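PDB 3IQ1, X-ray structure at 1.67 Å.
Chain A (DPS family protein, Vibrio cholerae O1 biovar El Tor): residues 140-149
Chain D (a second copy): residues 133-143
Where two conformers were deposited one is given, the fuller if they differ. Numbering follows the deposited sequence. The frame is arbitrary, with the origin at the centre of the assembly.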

# COMPACT_ATOMS: atom_id res chain seq x y z
N MSE A 140 -24.00 -22.21 -1.89
CA MSE A 140 -23.74 -23.33 -2.79
C MSE A 140 -23.40 -22.89 -4.19
O MSE A 140 -22.56 -23.46 -4.82
CB MSE A 140 -24.96 -24.26 -2.82
CG MSE A 140 -25.15 -24.92 -1.50
SE MSE A 140 -23.78 -26.01 -0.67
CE MSE A 140 -22.89 -24.77 0.45
N SER A 141 -24.14 -21.89 -4.66
CA SER A 141 -23.95 -21.35 -5.98
C SER A 141 -22.50 -20.85 -6.15
O SER A 141 -21.82 -21.13 -7.15
CB SER A 141 -24.91 -20.21 -6.19
OG SER A 141 -24.75 -19.62 -7.46
N ASP A 142 -22.03 -20.07 -5.17
CA ASP A 142 -20.66 -19.57 -5.21
C ASP A 142 -19.65 -20.76 -5.25
O ASP A 142 -18.68 -20.76 -6.02
CB ASP A 142 -20.35 -18.70 -3.98
CG ASP A 142 -21.04 -17.35 -4.01
OD1 ASP A 142 -21.58 -16.96 -5.04
OD2 ASP A 142 -20.98 -16.66 -2.99
N TYR A 143 -19.85 -21.73 -4.38
CA TYR A 143 -18.87 -22.84 -4.28
C TYR A 143 -18.87 -23.59 -5.62
O TYR A 143 -17.82 -23.99 -6.11
CB TYR A 143 -19.23 -23.78 -3.14
CG TYR A 143 -18.97 -23.21 -1.73
CD1 TYR A 143 -18.60 -21.88 -1.53
CD2 TYR A 143 -19.12 -24.02 -0.62
CE1 TYR A 143 -18.43 -21.40 -0.27
CE2 TYR A 143 -18.91 -23.54 0.62
CZ TYR A 143 -18.55 -22.23 0.80
OH TYR A 143 -18.30 -21.73 2.07
N ILE A 144 -20.05 -23.89 -6.17
CA ILE A 144 -20.14 -24.66 -7.39
C ILE A 144 -19.45 -23.94 -8.52
O ILE A 144 -18.67 -24.53 -9.27
CB ILE A 144 -21.65 -24.97 -7.73
CG1 ILE A 144 -22.19 -25.97 -6.75
CG2 ILE A 144 -21.87 -25.49 -9.19
CD1 ILE A 144 -23.67 -26.01 -6.73
N ARG A 145 -19.76 -22.67 -8.70
CA ARG A 145 -19.18 -21.96 -9.85
C ARG A 145 -17.64 -21.90 -9.76
O ARG A 145 -16.96 -22.06 -10.80
CB ARG A 145 -19.81 -20.58 -10.04
CG ARG A 145 -19.41 -19.60 -9.04
CD ARG A 145 -20.33 -18.36 -9.06
NE ARG A 145 -20.12 -17.60 -10.29
CZ ARG A 145 -20.52 -16.33 -10.46
NH1 ARG A 145 -21.16 -15.68 -9.50
NH2 ARG A 145 -20.27 -15.73 -11.58
N GLU A 146 -17.11 -21.72 -8.55
CA GLU A 146 -15.68 -21.65 -8.37
C GLU A 146 -15.00 -22.98 -8.63
O GLU A 146 -13.96 -23.07 -9.31
CB GLU A 146 -15.36 -21.15 -6.95
CG GLU A 146 -15.75 -19.66 -6.75
CD GLU A 146 -15.59 -19.21 -5.32
OE1 GLU A 146 -14.79 -19.86 -4.61
OE2 GLU A 146 -16.24 -18.20 -4.94
N GLN A 147 -15.62 -24.04 -8.12
CA GLN A 147 -15.03 -25.36 -8.19
C GLN A 147 -15.17 -26.00 -9.53
O GLN A 147 -14.32 -26.80 -9.91
CB GLN A 147 -15.53 -26.23 -7.04
CG GLN A 147 -14.95 -25.71 -5.77
CD GLN A 147 -15.59 -26.31 -4.49
OE1 GLN A 147 -16.60 -27.02 -4.55
NE2 GLN A 147 -15.01 -25.99 -3.36
N GLU A 148 -16.24 -25.70 -10.25
CA GLU A 148 -16.34 -26.08 -11.65
C GLU A 148 -15.18 -25.54 -12.46
O GLU A 148 -14.55 -26.30 -13.19
CB GLU A 148 -17.67 -25.69 -12.27
CG GLU A 148 -18.86 -26.48 -11.74
CD GLU A 148 -20.18 -26.03 -12.30
OE1 GLU A 148 -20.29 -24.84 -12.72
OE2 GLU A 148 -21.20 -26.77 -12.21
N LYS A 149 -14.86 -24.26 -12.26
CA LYS A 149 -13.72 -23.65 -12.92
C LYS A 149 -12.42 -24.41 -12.58
O LYS A 149 -11.59 -24.69 -13.44
CB LYS A 149 -13.59 -22.18 -12.58
CG LYS A 149 -12.48 -21.48 -13.34
CD LYS A 149 -12.35 -20.04 -12.88
CE LYS A 149 -11.12 -19.39 -13.45
NZ LYS A 149 -10.94 -17.97 -12.91
N ASP D 133 -27.96 -25.75 -14.46
CA ASP D 133 -26.57 -25.31 -14.63
C ASP D 133 -26.41 -24.00 -13.83
O ASP D 133 -26.42 -22.90 -14.36
CB ASP D 133 -26.17 -25.16 -16.10
CG ASP D 133 -24.73 -24.75 -16.29
OD1 ASP D 133 -24.04 -24.43 -15.29
OD2 ASP D 133 -24.30 -24.64 -17.45
N GLU D 134 -26.23 -24.17 -12.53
CA GLU D 134 -26.05 -23.04 -11.61
C GLU D 134 -24.80 -22.18 -11.90
O GLU D 134 -24.85 -20.98 -11.74
CB GLU D 134 -25.97 -23.53 -10.17
CG GLU D 134 -25.89 -22.42 -9.14
CD GLU D 134 -27.12 -21.50 -9.17
OE1 GLU D 134 -28.23 -21.95 -9.60
OE2 GLU D 134 -26.93 -20.32 -8.79
N GLY D 135 -23.69 -22.79 -12.25
CA GLY D 135 -22.52 -22.00 -12.58
C GLY D 135 -22.73 -21.05 -13.75
O GLY D 135 -22.24 -19.91 -13.74
N THR D 136 -23.46 -21.48 -14.77
CA THR D 136 -23.73 -20.60 -15.89
C THR D 136 -24.75 -19.54 -15.48
O THR D 136 -24.67 -18.39 -15.84
CB THR D 136 -24.18 -21.39 -17.14
OG1 THR D 136 -23.13 -22.29 -17.51
CG2 THR D 136 -24.55 -20.46 -18.33
N SER D 137 -25.80 -19.98 -14.78
CA SER D 137 -26.82 -19.08 -14.27
C SER D 137 -26.22 -17.95 -13.46
O SER D 137 -26.58 -16.77 -13.64
CB SER D 137 -27.80 -19.84 -13.41
OG SER D 137 -28.59 -20.67 -14.23
N ALA D 138 -25.32 -18.32 -12.54
CA ALA D 138 -24.73 -17.33 -11.63
C ALA D 138 -23.92 -16.28 -12.40
O ALA D 138 -23.96 -15.10 -12.05
CB ALA D 138 -23.88 -18.01 -10.56
N LEU D 139 -23.21 -16.71 -13.46
CA LEU D 139 -22.47 -15.79 -14.32
C LEU D 139 -23.40 -14.83 -15.00
O LEU D 139 -23.17 -13.60 -14.99
CB LEU D 139 -21.62 -16.54 -15.33
CG LEU D 139 -20.62 -15.71 -16.08
CD1 LEU D 139 -19.57 -15.12 -15.18
CD2 LEU D 139 -19.98 -16.62 -17.19
N MSE D 140 -24.50 -15.33 -15.57
CA MSE D 140 -25.47 -14.45 -16.25
C MSE D 140 -26.08 -13.46 -15.26
O MSE D 140 -26.28 -12.30 -15.62
CB MSE D 140 -26.59 -15.25 -16.95
CG MSE D 140 -26.13 -16.14 -18.12
SE MSE D 140 -25.16 -15.32 -19.50
CE MSE D 140 -23.42 -15.49 -18.84
N SER D 141 -26.41 -13.93 -14.03
CA SER D 141 -26.98 -13.06 -12.98
C SER D 141 -26.04 -11.88 -12.70
O SER D 141 -26.47 -10.75 -12.68
CB SER D 141 -27.23 -13.87 -11.73
OG SER D 141 -27.63 -13.05 -10.64
N ASP D 142 -24.76 -12.17 -12.53
CA ASP D 142 -23.76 -11.09 -12.30
C ASP D 142 -23.75 -10.10 -13.47
O ASP D 142 -23.73 -8.86 -13.28
CB ASP D 142 -22.35 -11.67 -12.17
CG ASP D 142 -22.11 -12.41 -10.84
OD1 ASP D 142 -22.92 -12.32 -9.92
OD2 ASP D 142 -21.02 -13.01 -10.73
N TYR D 143 -23.70 -10.62 -14.69
CA TYR D 143 -23.58 -9.72 -15.85
C TYR D 143 -24.84 -8.84 -16.01
O TYR D 143 -24.75 -7.63 -16.25
CB TYR D 143 -23.38 -10.55 -17.13
CG TYR D 143 -22.02 -11.21 -17.27
CD1 TYR D 143 -21.10 -11.21 -16.26
CD2 TYR D 143 -21.67 -11.86 -18.46
CE1 TYR D 143 -19.89 -11.83 -16.37
CE2 TYR D 143 -20.44 -12.46 -18.59
CZ TYR D 143 -19.55 -12.45 -17.54
OH TYR D 143 -18.30 -13.02 -17.66
O HOH W 1 -19.82 -18.79 -13.02
O HOH W 2 -23.45 -25.60 -12.81

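Two helices from two copies of the same protein cross here at 107°, their axes approaching to 8.6 Å, and one face of the chain A helix, Ser141(A), Ile144(A), Arg145(A) and Glu148(A), makes the contact. Ser141(A) comes first. Its t rotamer brings OG to 2.6 Å from Glu134(D) OE2, to which it donates a short hydrogen bond; Glu134(D), with chi2 in the p well, bends its carboxylate to meet it. Serine suits this buried place because it is small and still polar: the same OG lies 3.6 Å from Ala138(D) CB.

One turn on, Ile144(A) points toward chain D and adds looser van der Waals packing, its CG2 4.5 Å from Gly135(D) N. Arg145(A) then dominates the interface, with the largest covered area. The backbones draw closest here, Arg145(A) CA lying 4.3 Å from Gly135(D) CA, and the side chain sits as a knob among Gly135(D), Ala138(D), Leu139(D) and Asp142(D). Its length lets it run along the partner helix, so that Arg145(A) NH1 and NH2 each donate to Asp142(D) OD2 at 2.9 Å, a salt bridge made at the guanidinium edge. Ala138(D) CB lies over one face of the group, a small methyl that leaves room for the flat cation. Farther back, Arg145(A) NE donates to water 1 (3.0 Å to its O), which donates in turn to Gly135(D) O at 2.8 Å.

Glu148(A) ends the walk. Its OE1 reaches 3.6 Å from Gly135(D) CA, a fit that needs glycine: an ideal CB there would lie only 2.2 Å from Glu148(A) OE1. The neighboring acid, Asp133(D), caps its helix by accepting from Thr136(D) N through OD1 (3.1 Å). Water 2 joins the two carboxylates, donating to Glu148(A) OE2 and Asp133(D) OD1 while accepting from Gly135(D) N.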